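Local coordinates for DUF3247 family protein (Xanthomonas campestris pv. campestris, PDB 2E12) that is of unknown function but adopts a variant of the Sm-like fold, which hints at a possible role in RNA binding, at residues 17-25 against 82-90. Residues are numbered along the deposited sequence; the frame is centred on the assembly and turned at random.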
loop_
_atom_site.group_PDB
_atom_site.type_symbol
_atom_site.label_atom_id
_atom_site.label_comp_id
_atom_site.label_asym_id
_atom_site.label_seq_id
_atom_site.Cartn_x
_atom_site.Cartn_y
_atom_site.Cartn_z
ATOM N N THR A 17 -0.232 -2.783 3.203
ATOM C CA THR A 17 0.159 -1.999 4.368
ATOM C C THR A 17 1.680 -2.080 4.536
ATOM O O THR A 17 2.352 -1.055 4.638
ATOM C CB THR A 17 -0.529 -2.518 5.659
ATOM O OG1 THR A 17 -0.182 -3.889 5.871
ATOM C CG2 THR A 17 -2.037 -2.424 5.531
ATOM N N LEU A 18 2.217 -3.300 4.537
ATOM C CA LEU A 18 3.654 -3.500 4.685
ATOM C C LEU A 18 4.480 -2.712 3.673
ATOM O O LEU A 18 5.546 -2.194 4.008
ATOM C CB LEU A 18 3.996 -4.993 4.571
ATOM C CG LEU A 18 3.561 -5.889 5.735
ATOM C CD1 LEU A 18 3.752 -7.354 5.371
ATOM C CD2 LEU A 18 4.373 -5.538 6.973
ATOM N N GLU A 19 3.991 -2.614 2.439
ATOM C CA GLU A 19 4.717 -1.895 1.394
ATOM C C GLU A 19 4.668 -0.380 1.545
ATOM O O GLU A 19 5.643 0.307 1.242
ATOM C CB GLU A 19 4.201 -2.317 0.007
ATOM C CG GLU A 19 4.606 -3.741 -0.367
ATOM C CD GLU A 19 3.990 -4.221 -1.671
ATOM O OE1 GLU A 19 2.746 -4.219 -1.782
ATOM O OE2 GLU A 19 4.749 -4.612 -2.583
ATOM N N HIS A 20 3.537 0.144 2.016
ATOM C CA HIS A 20 3.404 1.588 2.207
ATOM C C HIS A 20 4.373 2.080 3.292
ATOM O O HIS A 20 4.904 3.176 3.193
ATOM C CB HIS A 20 1.966 1.950 2.596
ATOM C CG HIS A 20 1.742 3.418 2.789
ATOM N ND1 HIS A 20 1.902 4.335 1.773
ATOM C CD2 HIS A 20 1.378 4.127 3.883
ATOM C CE1 HIS A 20 1.648 5.548 2.234
ATOM N NE2 HIS A 20 1.328 5.449 3.512
ATOM N N TRP A 21 4.603 1.256 4.315
ATOM C CA TRP A 21 5.507 1.612 5.411
ATOM C C TRP A 21 6.931 1.823 4.919
ATOM O O TRP A 21 7.640 2.710 5.400
ATOM C CB TRP A 21 5.513 0.519 6.490
ATOM C CG TRP A 21 4.249 0.426 7.315
ATOM C CD1 TRP A 21 3.805 -0.667 8.004
ATOM C CD2 TRP A 21 3.289 1.466 7.555
ATOM N NE1 TRP A 21 2.632 -0.376 8.652
ATOM C CE2 TRP A 21 2.292 0.926 8.396
ATOM C CE3 TRP A 21 3.175 2.801 7.141
ATOM C CZ2 TRP A 21 1.193 1.673 8.831
ATOM C CZ3 TRP A 21 2.081 3.544 7.573
ATOM C CH2 TRP A 21 1.105 2.975 8.410
ATOM N N VAL A 22 7.356 0.991 3.972
ATOM C CA VAL A 22 8.699 1.112 3.417
ATOM C C VAL A 22 8.841 2.483 2.752
ATOM O O VAL A 22 9.832 3.171 2.939
ATOM C CB VAL A 22 8.973 -0.015 2.385
ATOM C CG1 VAL A 22 10.371 0.129 1.788
ATOM C CG2 VAL A 22 8.827 -1.376 3.066
ATOM N N LYS A 23 7.822 2.867 1.991
ATOM C CA LYS A 23 7.788 4.152 1.303
ATOM C C LYS A 23 7.955 5.315 2.279
ATOM O O LYS A 23 8.470 6.374 1.921
ATOM C CB LYS A 23 6.457 4.303 0.558
ATOM C CG LYS A 23 6.326 3.454 -0.697
ATOM C CD LYS A 23 7.107 4.057 -1.852
ATOM C CE LYS A 23 6.744 5.527 -2.021
ATOM N NZ LYS A 23 5.269 5.731 -1.944
ATOM N N LEU A 24 7.506 5.117 3.513
ATOM C CA LEU A 24 7.603 6.149 4.531
ATOM C C LEU A 24 8.816 5.960 5.448
ATOM O O LEU A 24 9.052 6.766 6.341
ATOM C CB LEU A 24 6.324 6.171 5.363
ATOM C CG LEU A 24 5.029 6.360 4.566
ATOM C CD1 LEU A 24 3.842 6.305 5.521
ATOM C CD2 LEU A 24 5.058 7.683 3.816
ATOM N N LEU A 25 9.585 4.900 5.228
ATOM C CA LEU A 25 10.758 4.634 6.059
ATOM C C LEU A 25 12.033 4.566 5.231
ATOM O O LEU A 25 12.788 3.592 5.317
ATOM C CB LEU A 25 10.586 3.312 6.819
ATOM C CG LEU A 25 9.558 3.269 7.952
ATOM C CD1 LEU A 25 9.306 1.832 8.383
ATOM C CD2 LEU A 25 10.064 4.097 9.118
ATOM N N TRP A 82 9.937 -5.983 14.133
ATOM C CA TRP A 82 9.288 -6.598 12.984
ATOM C C TRP A 82 8.230 -5.581 12.565
ATOM O O TRP A 82 7.498 -5.052 13.404
ATOM C CB TRP A 82 8.655 -7.946 13.348
ATOM C CG TRP A 82 9.676 -9.009 13.622
ATOM C CD1 TRP A 82 10.224 -9.328 14.828
ATOM C CD2 TRP A 82 10.328 -9.841 12.654
ATOM N NE1 TRP A 82 11.177 -10.306 14.676
ATOM C CE2 TRP A 82 11.262 -10.641 13.351
ATOM C CE3 TRP A 82 10.215 -9.988 11.265
ATOM C CZ2 TRP A 82 12.082 -11.575 12.705
ATOM C CZ3 TRP A 82 11.032 -10.918 10.620
ATOM C CH2 TRP A 82 11.953 -11.699 11.345
ATOM N N MET A 83 8.170 -5.299 11.267
ATOM C CA MET A 83 7.257 -4.289 10.739
ATOM C C MET A 83 5.746 -4.506 10.837
ATOM O O MET A 83 4.989 -3.542 10.727
ATOM C CB MET A 83 7.656 -3.965 9.296
ATOM C CG MET A 83 8.907 -3.092 9.216
ATOM S SD MET A 83 9.734 -3.113 7.606
ATOM C CE MET A 83 8.778 -1.890 6.715
ATOM N N ASP A 84 5.292 -5.738 11.049
ATOM C CA ASP A 84 3.850 -5.973 11.176
ATOM C C ASP A 84 3.288 -5.342 12.456
ATOM O O ASP A 84 2.076 -5.319 12.673
ATOM C CB ASP A 84 3.536 -7.473 11.179
ATOM C CG ASP A 84 4.303 -8.239 12.247
ATOM O OD1 ASP A 84 3.908 -9.385 12.550
ATOM O OD2 ASP A 84 5.299 -7.706 12.775
ATOM N N ARG A 85 4.173 -4.828 13.299
ATOM C CA ARG A 85 3.771 -4.206 14.560
ATOM C C ARG A 85 3.476 -2.707 14.418
ATOM O O ARG A 85 3.006 -2.066 15.362
ATOM C CB ARG A 85 4.872 -4.403 15.606
ATOM C CG ARG A 85 5.376 -5.839 15.741
ATOM C CD ARG A 85 4.377 -6.767 16.443
ATOM N NE ARG A 85 3.141 -6.967 15.688
ATOM C CZ ARG A 85 2.138 -7.744 16.087
ATOM N NH1 ARG A 85 2.221 -8.401 17.237
ATOM N NH2 ARG A 85 1.051 -7.866 15.339
ATOM N N ILE A 86 3.744 -2.149 13.241
ATOM C CA ILE A 86 3.534 -0.717 13.001
ATOM C C ILE A 86 2.114 -0.301 12.667
ATOM O O ILE A 86 1.442 -0.949 11.878
ATOM C CB ILE A 86 4.455 -0.205 11.874
ATOM C CG1 ILE A 86 5.907 -0.274 12.356
ATOM C CG2 ILE A 86 4.034 1.214 11.451
ATOM C CD1 ILE A 86 6.952 0.054 11.309
ATOM N N VAL A 87 1.695 0.819 13.256
ATOM C CA VAL A 87 0.359 1.381 13.064
ATOM C C VAL A 87 0.403 2.756 12.381
ATOM O O VAL A 87 -0.554 3.170 11.720
ATOM C CB VAL A 87 -0.353 1.520 14.425
ATOM C CG1 VAL A 87 -1.770 2.010 14.232
ATOM C CG2 VAL A 87 -0.343 0.190 15.143
ATOM N N ALA A 88 1.516 3.465 12.536
ATOM C CA ALA A 88 1.649 4.784 11.927
ATOM C C ALA A 88 3.110 5.219 11.854
ATOM O O ALA A 88 3.923 4.817 12.680
ATOM C CB ALA A 88 0.840 5.811 12.725
ATOM N N VAL A 89 3.427 6.043 10.860
ATOM C CA VAL A 89 4.780 6.553 10.673
ATOM C C VAL A 89 4.693 8.018 10.278
ATOM O O VAL A 89 4.135 8.345 9.232
ATOM C CB VAL A 89 5.529 5.798 9.553
ATOM C CG1 VAL A 89 6.895 6.425 9.334
ATOM C CG2 VAL A 89 5.670 4.321 9.911
ATOM N N HIS A 90 5.232 8.900 11.116
ATOM C CA HIS A 90 5.206 10.329 10.823
ATOM C C HIS A 90 6.622 10.907 10.782
ATOM O O HIS A 90 7.478 10.539 11.584
ATOM C CB HIS A 90 4.336 11.043 11.858
ATOM C CG HIS A 90 2.889 10.660 11.780
ATOM N ND1 HIS A 90 2.090 10.987 10.705
ATOM C CD2 HIS A 90 2.112 9.931 12.614
ATOM C CE1 HIS A 90 0.886 10.476 10.880
ATOM N NE2 HIS A 90 0.872 9.830 12.032
#
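W21 of helix 12-23 lies against strand 86-91, joining the N-terminal helix to the last strand of this variant Sm-like fold; the axes of 17-23 and 86-90 come within 9.4 Å and run 24° from parallel. The contact is almost wholly apolar. Its CH-pi element is I86 CG2, which sits over one indole face, 3.7 Å from the centroid of the five-membered ring and 20° off the normal. V89 CG2 slants in 4.0 Å from W21 CE3, while T17 O approaches the face opposite I86 CG2 within the helix. The far end of the indole, CZ2 and CH2, runs beside the backbone of V87 and A88, a classic beta bulge where both residues face E34 of the adjacent strand.

Among the aliphatic contacts, M83, on the 3-10 turn before the strand, bends at chi3 (84°) and brings CE 3.7 Å from V22 CG2 and 4.1 Å from W21 CB. L25, just past the helix, meets M83 and I86 tip to tip through CD1, and L67, V31 and V45 of the surrounding strands close in around it. The L25 side chain crosses that of V89 obliquely, L25 CD2 lying 3.9 Å from V89 CG1, a methyl that also touches L24 CB.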